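Putative sulfurtransferase DsrE (Allochromatium vinosum, PDB 2HY5) is probably a sulfurtransferase of the DsrE/TusD family, carrying sulfur as a persulfide, and could take part in the oxidation of intracellular sulfur. Local coordinates at residues Q6-P11 and Y40-N46; R85-D89 and A100-H104; S17-Q22 and R58-W64. One frame throughout, in Å; residues are numbered along the deposited sequence.

Interaction 1: residues Q6-P11 and Y40-N46; sequences QINEGP and YHDGVNN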
loop_
_atom_site.group_PDB
_atom_site.type_symbol
_atom_site.label_atom_id
_atom_site.label_comp_id
_atom_site.label_asym_id
_atom_site.label_seq_id
_atom_site.Cartn_x
_atom_site.Cartn_y
_atom_site.Cartn_z
ATOM N N GLN A 6 -2.387 6.853 15.901
ATOM C CA GLN A 6 -1.705 7.337 14.711
ATOM C C GLN A 6 -2.327 6.641 13.504
ATOM O O GLN A 6 -2.477 5.419 13.505
ATOM C CB GLN A 6 -0.211 7.002 14.799
ATOM C CG GLN A 6 0.649 7.645 13.713
ATOM C CD GLN A 6 2.084 7.141 13.747
ATOM O OE1 GLN A 6 2.671 6.971 14.817
ATOM N NE2 GLN A 6 2.670 6.940 12.568
ATOM N N ILE A 7 -2.704 7.421 12.493
ATOM C CA ILE A 7 -3.307 6.879 11.276
ATOM C C ILE A 7 -2.418 7.297 10.107
ATOM O O ILE A 7 -2.209 8.488 9.879
ATOM C CB ILE A 7 -4.745 7.415 11.102
ATOM C CG1 ILE A 7 -5.593 6.968 12.302
ATOM C CG2 ILE A 7 -5.357 6.893 9.804
ATOM C CD1 ILE A 7 -6.962 7.580 12.360
ATOM N N ASN A 8 -1.900 6.311 9.374
ATOM C CA ASN A 8 -0.969 6.563 8.273
ATOM C C ASN A 8 -1.487 6.479 6.850
ATOM O O ASN A 8 -0.727 6.723 5.909
ATOM C CB ASN A 8 0.220 5.602 8.359
ATOM C CG ASN A 8 0.910 5.632 9.706
ATOM O OD1 ASN A 8 0.934 6.656 10.385
ATOM N ND2 ASN A 8 1.506 4.511 10.082
ATOM N N GLU A 9 -2.753 6.133 6.672
ATOM C CA GLU A 9 -3.282 5.998 5.324
ATOM C C GLU A 9 -4.498 6.853 5.050
ATOM O O GLU A 9 -5.239 7.215 5.962
ATOM C CB GLU A 9 -3.631 4.537 5.056
ATOM C CG GLU A 9 -2.502 3.576 5.352
ATOM C CD GLU A 9 -1.228 3.910 4.597
ATOM O OE1 GLU A 9 -1.325 4.402 3.454
ATOM O OE2 GLU A 9 -0.130 3.662 5.144
ATOM N N GLY A 10 -4.700 7.150 3.770
ATOM C CA GLY A 10 -5.832 7.954 3.363
ATOM C C GLY A 10 -7.151 7.217 3.495
ATOM O O GLY A 10 -7.180 5.985 3.581
ATOM N N PRO A 11 -8.269 7.954 3.512
ATOM C CA PRO A 11 -9.604 7.367 3.634
ATOM C C PRO A 11 -9.982 6.519 2.420
ATOM O O PRO A 11 -9.606 6.831 1.289
ATOM C CB PRO A 11 -10.500 8.591 3.796
ATOM C CG PRO A 11 -9.792 9.623 2.961
ATOM C CD PRO A 11 -8.346 9.416 3.333
ATOM N N TYR A 40 -0.768 11.065 9.844
ATOM C CA TYR A 40 0.538 11.212 9.208
ATOM C C TYR A 40 0.538 10.514 7.845
ATOM O O TYR A 40 -0.370 9.741 7.548
ATOM C CB TYR A 40 1.621 10.613 10.113
ATOM C CG TYR A 40 3.024 11.044 9.765
ATOM C CD1 TYR A 40 3.303 12.372 9.433
ATOM C CD2 TYR A 40 4.082 10.135 9.790
ATOM C CE1 TYR A 40 4.597 12.782 9.133
ATOM C CE2 TYR A 40 5.383 10.538 9.495
ATOM C CZ TYR A 40 5.633 11.862 9.166
ATOM O OH TYR A 40 6.913 12.278 8.873
ATOM N N HIS A 41 1.557 10.775 7.030
ATOM C CA HIS A 41 1.633 10.192 5.685
ATOM C C HIS A 41 0.315 10.526 4.971
ATOM O O HIS A 41 -0.247 11.600 5.181
ATOM C CB HIS A 41 1.807 8.667 5.747
ATOM C CG HIS A 41 2.986 8.209 6.551
ATOM N ND1 HIS A 41 4.285 8.554 6.244
ATOM C CD2 HIS A 41 3.063 7.391 7.630
ATOM C CE1 HIS A 41 5.109 7.970 7.094
ATOM N NE2 HIS A 41 4.392 7.258 7.946
ATOM N N ASP A 42 -0.179 9.613 4.136
ATOM C CA ASP A 42 -1.444 9.832 3.428
ATOM C C ASP A 42 -2.605 9.973 4.410
ATOM O O ASP A 42 -3.718 10.326 4.023
ATOM C CB ASP A 42 -1.731 8.677 2.465
ATOM C CG ASP A 42 -1.177 8.919 1.075
ATOM O OD1 ASP A 42 -0.527 9.966 0.860
ATOM O OD2 ASP A 42 -1.395 8.058 0.194
ATOM N N GLY A 43 -2.338 9.690 5.681
ATOM C CA GLY A 43 -3.366 9.811 6.696
ATOM C C GLY A 43 -3.918 11.222 6.770
ATOM O O GLY A 43 -5.066 11.423 7.164
ATOM N N VAL A 44 -3.114 12.209 6.390
ATOM C CA VAL A 44 -3.578 13.592 6.440
ATOM C C VAL A 44 -4.808 13.821 5.559
ATOM O O VAL A 44 -5.570 14.765 5.783
ATOM C CB VAL A 44 -2.461 14.586 6.017
ATOM C CG1 VAL A 44 -1.261 14.441 6.950
ATOM C CG2 VAL A 44 -2.055 14.332 4.572
ATOM N N ASN A 45 -5.017 12.949 4.576
ATOM C CA ASN A 45 -6.150 13.094 3.670
ATOM C C ASN A 45 -7.507 12.795 4.318
ATOM O O ASN A 45 -8.554 12.936 3.681
ATOM C CB ASN A 45 -5.929 12.221 2.426
ATOM C CG ASN A 45 -4.792 12.739 1.543
ATOM O OD1 ASN A 45 -4.196 11.986 0.768
ATOM N ND2 ASN A 45 -4.497 14.030 1.651
ATOM N N ASN A 46 -7.488 12.390 5.587
ATOM C CA ASN A 46 -8.723 12.114 6.317
ATOM C C ASN A 46 -9.298 13.416 6.857
ATOM O O ASN A 46 -10.348 13.413 7.500
ATOM C CB ASN A 46 -8.454 11.205 7.515
ATOM C CG ASN A 46 -8.287 9.764 7.123
ATOM O OD1 ASN A 46 -9.256 9.085 6.795
ATOM N ND2 ASN A 46 -7.050 9.285 7.149
HETATM O O HOH W 1 -3.604 6.312 1.111
#
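N8 lies alongside the imidazole of H41, both side chains pointing the same way, with N8 CB 3.4 Å from H41 CD2 at the ring edge and the amide plane turned 84° from the ring. This is the C-terminal rim of a parallel α/β sheet, where two neighbouring strands, 2-7 and 33-39, release their chains into loops, the usual place for an active site in such folds. The side chain of Y40 comes close to that of C78, the cysteine that by similarity forms the persulfide intermediate. Y40 CD2 also sits 3.4 Å above the plane of the H41 ring, over its centre. The outer ends of both aromatic residues turn to another protein: Y40 OH and H41 ND1 bond to E24 of the DsrF chain.

At the sheet end, Y40 N donates an almost straight bond (171°) to I7 O, 3.0 Å away, continuing the pairing that I7 has with F38. As the chain turns into a 3-10 segment, G43 CA comes to 3.3 Å from E9 O in a CA-H...O contact; a side chain there would run into I7 O.

N46 closes the other end. With CG anti to its carbonyl carbon (chi1 -78°), its ND2 reaches E9 O at 3.0 Å and, back within its own turn, G43 O at 2.9 Å, while OD1 accepts from S17. Were alanine in this place, ND2 and OD1 would be gone, and E9 O would probably be left without its amide donor and S17 without this acceptor. P11 CB rests 3.3 Å from N46 OD1.

N8 is steadied from two residues back, where Q6 NE2 donates in the carbonyl plane to a lone pair of N8 OD1 at 2.8 Å.

Interaction 2: residues R85-D89 and A100-H104; sequences RGIVD and ATNIH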
loop_
_atom_site.group_PDB
_atom_site.type_symbol
_atom_site.label_atom_id
_atom_site.label_comp_id
_atom_site.label_asym_id
_atom_site.label_seq_id
_atom_site.Cartn_x
_atom_site.Cartn_y
_atom_site.Cartn_z
ATOM N N ARG A 85 0.962 16.845 0.365
ATOM C CA ARG A 85 -0.239 16.283 -0.236
ATOM C C ARG A 85 -1.403 17.203 -0.584
ATOM O O ARG A 85 -2.336 16.786 -1.274
ATOM C CB ARG A 85 -0.713 15.136 0.649
ATOM C CG ARG A 85 0.360 14.060 0.811
ATOM C CD ARG A 85 -0.048 13.001 1.808
ATOM N NE ARG A 85 0.888 11.879 1.855
ATOM C CZ ARG A 85 2.107 11.920 2.387
ATOM N NH1 ARG A 85 2.569 13.035 2.927
ATOM N NH2 ARG A 85 2.856 10.820 2.405
ATOM N N GLY A 86 -1.367 18.442 -0.111
ATOM C CA GLY A 86 -2.440 19.357 -0.447
ATOM C C GLY A 86 -3.536 19.578 0.576
ATOM O O GLY A 86 -4.674 19.833 0.192
ATOM N N ILE A 87 -3.224 19.461 1.862
ATOM C CA ILE A 87 -4.221 19.722 2.899
ATOM C C ILE A 87 -3.856 21.123 3.369
ATOM O O ILE A 87 -2.741 21.360 3.841
ATOM C CB ILE A 87 -4.129 18.718 4.069
ATOM C CG1 ILE A 87 -4.544 17.323 3.589
ATOM C CG2 ILE A 87 -5.043 19.162 5.210
ATOM C CD1 ILE A 87 -5.994 17.219 3.120
ATOM N N VAL A 88 -4.799 22.049 3.231
ATOM C CA VAL A 88 -4.551 23.446 3.556
ATOM C C VAL A 88 -5.608 24.130 4.415
ATOM O O VAL A 88 -6.803 24.006 4.153
ATOM C CB VAL A 88 -4.422 24.262 2.239
ATOM C CG1 VAL A 88 -4.112 25.714 2.542
ATOM C CG2 VAL A 88 -3.356 23.645 1.341
ATOM N N ASP A 89 -5.160 24.846 5.445
ATOM C CA ASP A 89 -6.074 25.611 6.286
ATOM C C ASP A 89 -5.783 27.078 5.981
ATOM O O ASP A 89 -4.936 27.376 5.144
ATOM C CB ASP A 89 -5.864 25.323 7.780
ATOM C CG ASP A 89 -4.510 25.790 8.294
ATOM O OD1 ASP A 89 -4.318 25.796 9.527
ATOM O OD2 ASP A 89 -3.634 26.142 7.480
ATOM N N ALA A 100 -7.402 28.861 -2.014
ATOM C CA ALA A 100 -8.476 28.105 -1.378
ATOM C C ALA A 100 -7.943 27.205 -0.268
ATOM O O ALA A 100 -6.744 26.950 -0.190
ATOM C CB ALA A 100 -9.203 27.266 -2.418
ATOM N N THR A 101 -8.848 26.747 0.593
ATOM C CA THR A 101 -8.507 25.846 1.696
ATOM C C THR A 101 -9.391 24.613 1.548
ATOM O O THR A 101 -10.420 24.660 0.875
ATOM C CB THR A 101 -8.809 26.464 3.082
ATOM O OG1 THR A 101 -10.222 26.652 3.216
ATOM C CG2 THR A 101 -8.106 27.798 3.249
ATOM N N ASN A 102 -9.002 23.505 2.170
ATOM C CA ASN A 102 -9.819 22.306 2.073
ATOM C C ASN A 102 -9.922 21.530 3.380
ATOM O O ASN A 102 -10.598 20.511 3.449
ATOM C CB ASN A 102 -9.289 21.391 0.962
ATOM C CG ASN A 102 -7.913 20.843 1.267
ATOM O OD1 ASN A 102 -7.182 21.398 2.083
ATOM N ND2 ASN A 102 -7.549 19.752 0.602
ATOM N N ILE A 103 -9.280 22.020 4.431
ATOM C CA ILE A 103 -9.349 21.298 5.694
ATOM C C ILE A 103 -10.734 21.365 6.336
ATOM O O ILE A 103 -11.465 22.348 6.187
ATOM C CB ILE A 103 -8.309 21.823 6.707
ATOM C CG1 ILE A 103 -8.104 20.777 7.805
ATOM C CG2 ILE A 103 -8.774 23.146 7.315
ATOM C CD1 ILE A 103 -7.220 21.243 8.929
ATOM N N HIS A 104 -11.106 20.292 7.024
ATOM C CA HIS A 104 -12.383 20.242 7.722
ATOM C C HIS A 104 -12.124 21.004 9.028
ATOM O O HIS A 104 -11.122 20.767 9.703
ATOM C CB HIS A 104 -12.767 18.781 7.993
ATOM C CG HIS A 104 -14.118 18.615 8.615
ATOM N ND1 HIS A 104 -14.401 19.023 9.901
ATOM C CD2 HIS A 104 -15.268 18.090 8.124
ATOM C CE1 HIS A 104 -15.666 18.758 10.176
ATOM N NE2 HIS A 104 -16.214 18.192 9.115
#
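The amide of N102 stands across the I87 side chain at about a right angle and presents both its ends to the opposite backbone. Its OD1 receives V88 N at 2.7 Å in a nearly straight bond (171°) lying in the carbonyl plane. Its ND2 donates to G86 O at 2.9 Å, more bent and well tilted from the amide plane. A chi1 of 66°, which sets CG between the backbone N and the carbonyl carbon, brings the amide over to the 86-88 backbone, so that OD1 and ND2 meet the two polar groups that flank I87.

The backbone completes the grip. V88 O accepts from both N102 N (3.0 Å) and I103 N (3.2 Å). I87 CG2 and I103 CG1 form an apolar pair at 4.3 Å. Van der Waals contacts add to it: I103 CG2 meets D89 CB at 3.7 Å, and T101 CG2 lies at the same distance from D89 C.

G86, with positive phi, is where the chain leaves helix 79-85, and D89 is the N-cap of helix 90-96, its OD2 bonded to E92 N. The junction between these helices is therefore tied to the loop that follows the second one. I87 and I103 both rest on I109 of strand 108-110; A93 of helix 90-96 covers V88 and T101, and L50 of the second DsrE subunit packs on V88 and N102.

Interaction 3: residues S17-Q22 and R58-W64; sequences SDSAYQ and RHIVNRW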
loop_
_atom_site.group_PDB
_atom_site.type_symbol
_atom_site.label_atom_id
_atom_site.label_comp_id
_atom_site.label_asym_id
_atom_site.label_seq_id
_atom_site.Cartn_x
_atom_site.Cartn_y
_atom_site.Cartn_z
ATOM N N SER A 17 -7.984 3.872 8.386
ATOM C CA SER A 17 -8.792 4.921 8.997
ATOM C C SER A 17 -10.072 4.366 9.636
ATOM O O SER A 17 -10.480 4.813 10.705
ATOM C CB SER A 17 -9.147 5.989 7.959
ATOM O OG SER A 17 -9.785 7.092 8.588
ATOM N N ASP A 18 -10.707 3.401 8.977
ATOM C CA ASP A 18 -11.931 2.795 9.503
ATOM C C ASP A 18 -11.632 1.989 10.764
ATOM O O ASP A 18 -12.375 2.040 11.745
ATOM C CB ASP A 18 -12.561 1.871 8.460
ATOM C CG ASP A 18 -13.232 2.630 7.338
ATOM O OD1 ASP A 18 -14.336 3.176 7.559
ATOM O OD2 ASP A 18 -12.643 2.688 6.239
ATOM N N SER A 19 -10.545 1.232 10.727
ATOM C CA SER A 19 -10.166 0.424 11.879
ATOM C C SER A 19 -9.856 1.327 13.066
ATOM O O SER A 19 -10.237 1.029 14.202
ATOM C CB SER A 19 -8.946 -0.433 11.545
ATOM O OG SER A 19 -9.259 -1.360 10.523
ATOM N N ALA A 20 -9.165 2.429 12.796
ATOM C CA ALA A 20 -8.802 3.376 13.844
ATOM C C ALA A 20 -10.060 3.996 14.433
ATOM O O ALA A 20 -10.158 4.195 15.641
ATOM C CB ALA A 20 -7.888 4.459 13.277
ATOM N N TYR A 21 -11.022 4.305 13.573
ATOM C CA TYR A 21 -12.279 4.890 14.027
ATOM C C TYR A 21 -13.028 3.931 14.953
ATOM O O TYR A 21 -13.464 4.313 16.046
ATOM C CB TYR A 21 -13.171 5.237 12.835
ATOM C CG TYR A 21 -14.561 5.635 13.263
ATOM C CD1 TYR A 21 -14.821 6.914 13.759
ATOM C CD2 TYR A 21 -15.597 4.705 13.256
ATOM C CE1 TYR A 21 -16.085 7.252 14.240
ATOM C CE2 TYR A 21 -16.855 5.028 13.740
ATOM C CZ TYR A 21 -17.095 6.301 14.230
ATOM O OH TYR A 21 -18.350 6.612 14.704
ATOM N N GLN A 22 -13.181 2.682 14.518
ATOM C CA GLN A 22 -13.892 1.695 15.330
ATOM C C GLN A 22 -13.171 1.446 16.649
ATOM O O GLN A 22 -13.811 1.241 17.677
ATOM C CB GLN A 22 -14.064 0.380 14.554
ATOM C CG GLN A 22 -14.842 0.528 13.243
ATOM C CD GLN A 22 -16.291 0.958 13.436
ATOM O OE1 GLN A 22 -16.938 1.455 12.507
ATOM N NE2 GLN A 22 -16.810 0.754 14.634
ATOM N N ARG A 58 -20.467 4.721 4.537
ATOM C CA ARG A 58 -19.981 5.674 5.522
ATOM C C ARG A 58 -19.191 6.850 4.957
ATOM O O ARG A 58 -18.504 6.741 3.938
ATOM C CB ARG A 58 -19.150 4.956 6.599
ATOM C CG ARG A 58 -17.671 4.742 6.282
ATOM C CD ARG A 58 -17.438 3.731 5.178
ATOM N NE ARG A 58 -16.020 3.404 5.041
ATOM C CZ ARG A 58 -15.489 2.782 3.992
ATOM N NH1 ARG A 58 -16.259 2.416 2.975
ATOM N NH2 ARG A 58 -14.188 2.527 3.958
ATOM N N HIS A 59 -19.321 7.980 5.643
ATOM C CA HIS A 59 -18.638 9.216 5.291
ATOM C C HIS A 59 -17.525 9.303 6.330
ATOM O O HIS A 59 -17.727 9.792 7.436
ATOM C CB HIS A 59 -19.599 10.402 5.435
ATOM C CG HIS A 59 -19.107 11.663 4.794
ATOM N ND1 HIS A 59 -17.890 12.234 5.099
ATOM C CD2 HIS A 59 -19.678 12.472 3.868
ATOM C CE1 HIS A 59 -17.732 13.338 4.392
ATOM N NE2 HIS A 59 -18.804 13.504 3.636
ATOM N N ILE A 60 -16.353 8.798 5.973
ATOM C CA ILE A 60 -15.227 8.779 6.892
ATOM C C ILE A 60 -14.875 10.110 7.553
ATOM O O ILE A 60 -14.712 10.177 8.770
ATOM C CB ILE A 60 -13.980 8.219 6.193
ATOM C CG1 ILE A 60 -14.248 6.770 5.776
ATOM C CG2 ILE A 60 -12.780 8.312 7.121
ATOM C CD1 ILE A 60 -13.112 6.117 5.003
ATOM N N VAL A 61 -14.755 11.169 6.764
ATOM C CA VAL A 61 -14.397 12.456 7.339
ATOM C C VAL A 61 -15.441 12.974 8.316
ATOM O O VAL A 61 -15.100 13.363 9.432
ATOM C CB VAL A 61 -14.165 13.512 6.246
ATOM C CG1 VAL A 61 -13.736 14.836 6.883
ATOM C CG2 VAL A 61 -13.092 13.016 5.280
ATOM N N ASN A 62 -16.707 12.985 7.904
ATOM C CA ASN A 62 -17.763 13.482 8.778
ATOM C C ASN A 62 -17.934 12.626 10.019
ATOM O O ASN A 62 -18.256 13.133 11.090
ATOM C CB ASN A 62 -19.095 13.577 8.030
ATOM C CG ASN A 62 -19.124 14.737 7.053
ATOM O OD1 ASN A 62 -18.298 15.647 7.130
ATOM N ND2 ASN A 62 -20.084 14.716 6.136
ATOM N N ARG A 63 -17.716 11.326 9.865
ATOM C CA ARG A 63 -17.842 10.391 10.974
ATOM C C ARG A 63 -16.777 10.688 12.032
ATOM O O ARG A 63 -17.059 10.674 13.229
ATOM C CB ARG A 63 -17.705 8.968 10.447
ATOM C CG ARG A 63 -17.960 7.897 11.477
ATOM C CD ARG A 63 -17.597 6.538 10.906
ATOM N NE ARG A 63 -18.769 5.774 10.497
ATOM C CZ ARG A 63 -18.712 4.534 10.022
ATOM N NH1 ARG A 63 -17.536 3.930 9.894
ATOM N NH2 ARG A 63 -19.827 3.892 9.689
ATOM N N TRP A 64 -15.551 10.957 11.589
ATOM C CA TRP A 64 -14.469 11.301 12.512
ATOM C C TRP A 64 -14.833 12.616 13.201
ATOM O O TRP A 64 -14.640 12.780 14.404
ATOM C CB TRP A 64 -13.149 11.496 11.759
ATOM C CG TRP A 64 -12.268 10.279 11.685
ATOM C CD1 TRP A 64 -11.823 9.659 10.551
ATOM C CD2 TRP A 64 -11.690 9.561 12.784
ATOM N NE1 TRP A 64 -11.007 8.600 10.873
ATOM C CE2 TRP A 64 -10.908 8.517 12.239
ATOM C CE3 TRP A 64 -11.760 9.695 14.178
ATOM C CZ2 TRP A 64 -10.196 7.617 13.040
ATOM C CZ3 TRP A 64 -11.050 8.798 14.972
ATOM C CH2 TRP A 64 -10.280 7.773 14.399
HETATM O O HOH W 2 -15.185 4.966 9.522
HETATM O O HOH W 3 -19.031 9.092 14.642
HETATM O O HOH W 4 -15.937 1.665 9.666
#
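Y21 lays its CB over the indole of W64, 4.1 Å from the centroid of the six-membered ring. Beyond CB, with CG anti to the backbone N, the phenol runs out between the two helices and turns its edge to the indole face. The result is a T-shaped pair, centroids 5.5 Å apart and planes at 89°. Further along, R63 lies across one face of the phenol: its CD sits 3.4 Å from the Y21 ring centroid, a CH-pi contact near the ring normal, and its CG presses on Y21 CZ at 3.3 Å. At the tip, Y21 OH meets a water that donates to R63 O.

The indole is fixed at its inner edge, where W64 NE1 donates to S17 OG at 3.0 Å, the hydroxyl lying in the ring plane; S17 OG also bonds to N46. Just before helix 60-71 a side-on salt bridge joins the pair, R58 NE to D18 OD1 at 3.0 Å and R58 NH2 to D18 OD2 at 2.8 Å, with the two flat groups 47° apart.

Segments 17-22 and 60-64 of the two helices run within 21° of parallel, as β-α units on one side of a parallel sheet do, and both W64 and A20 pack on I7 of strand 2-7. W64 and A20 thus pack toward the sheet, while Y21, R63 and the D18-R58 pair lie farther from it. D18 is gripped by R58 and linked through a water to R63 NH1, so two nearby positive groups are likely to favour its ionised form.

In the fold
The three contacts spread from the middle of one α/β domain. Centres of interactions 1 and 3 are about 11 Å apart, those of 1 and 2 about 14 Å, and those of 2 and 3 about 19 Å. Along the chain, interactions 1 and 3 alternate their segments (6-11, 17-22, 40-46, 58-64), so strand 2-7 and helix 16-29 are fastened to the 40-46 turn and helix 60-71 together; interaction 2 follows them in series. The 40-46 turn is the hub: N46 reaches S17 of interaction 3, and D42 forms a salt bridge with R85 of interaction 2. Interactions 1 and 2 also touch the second DsrE subunit, and Y40, near C78, meets DsrF.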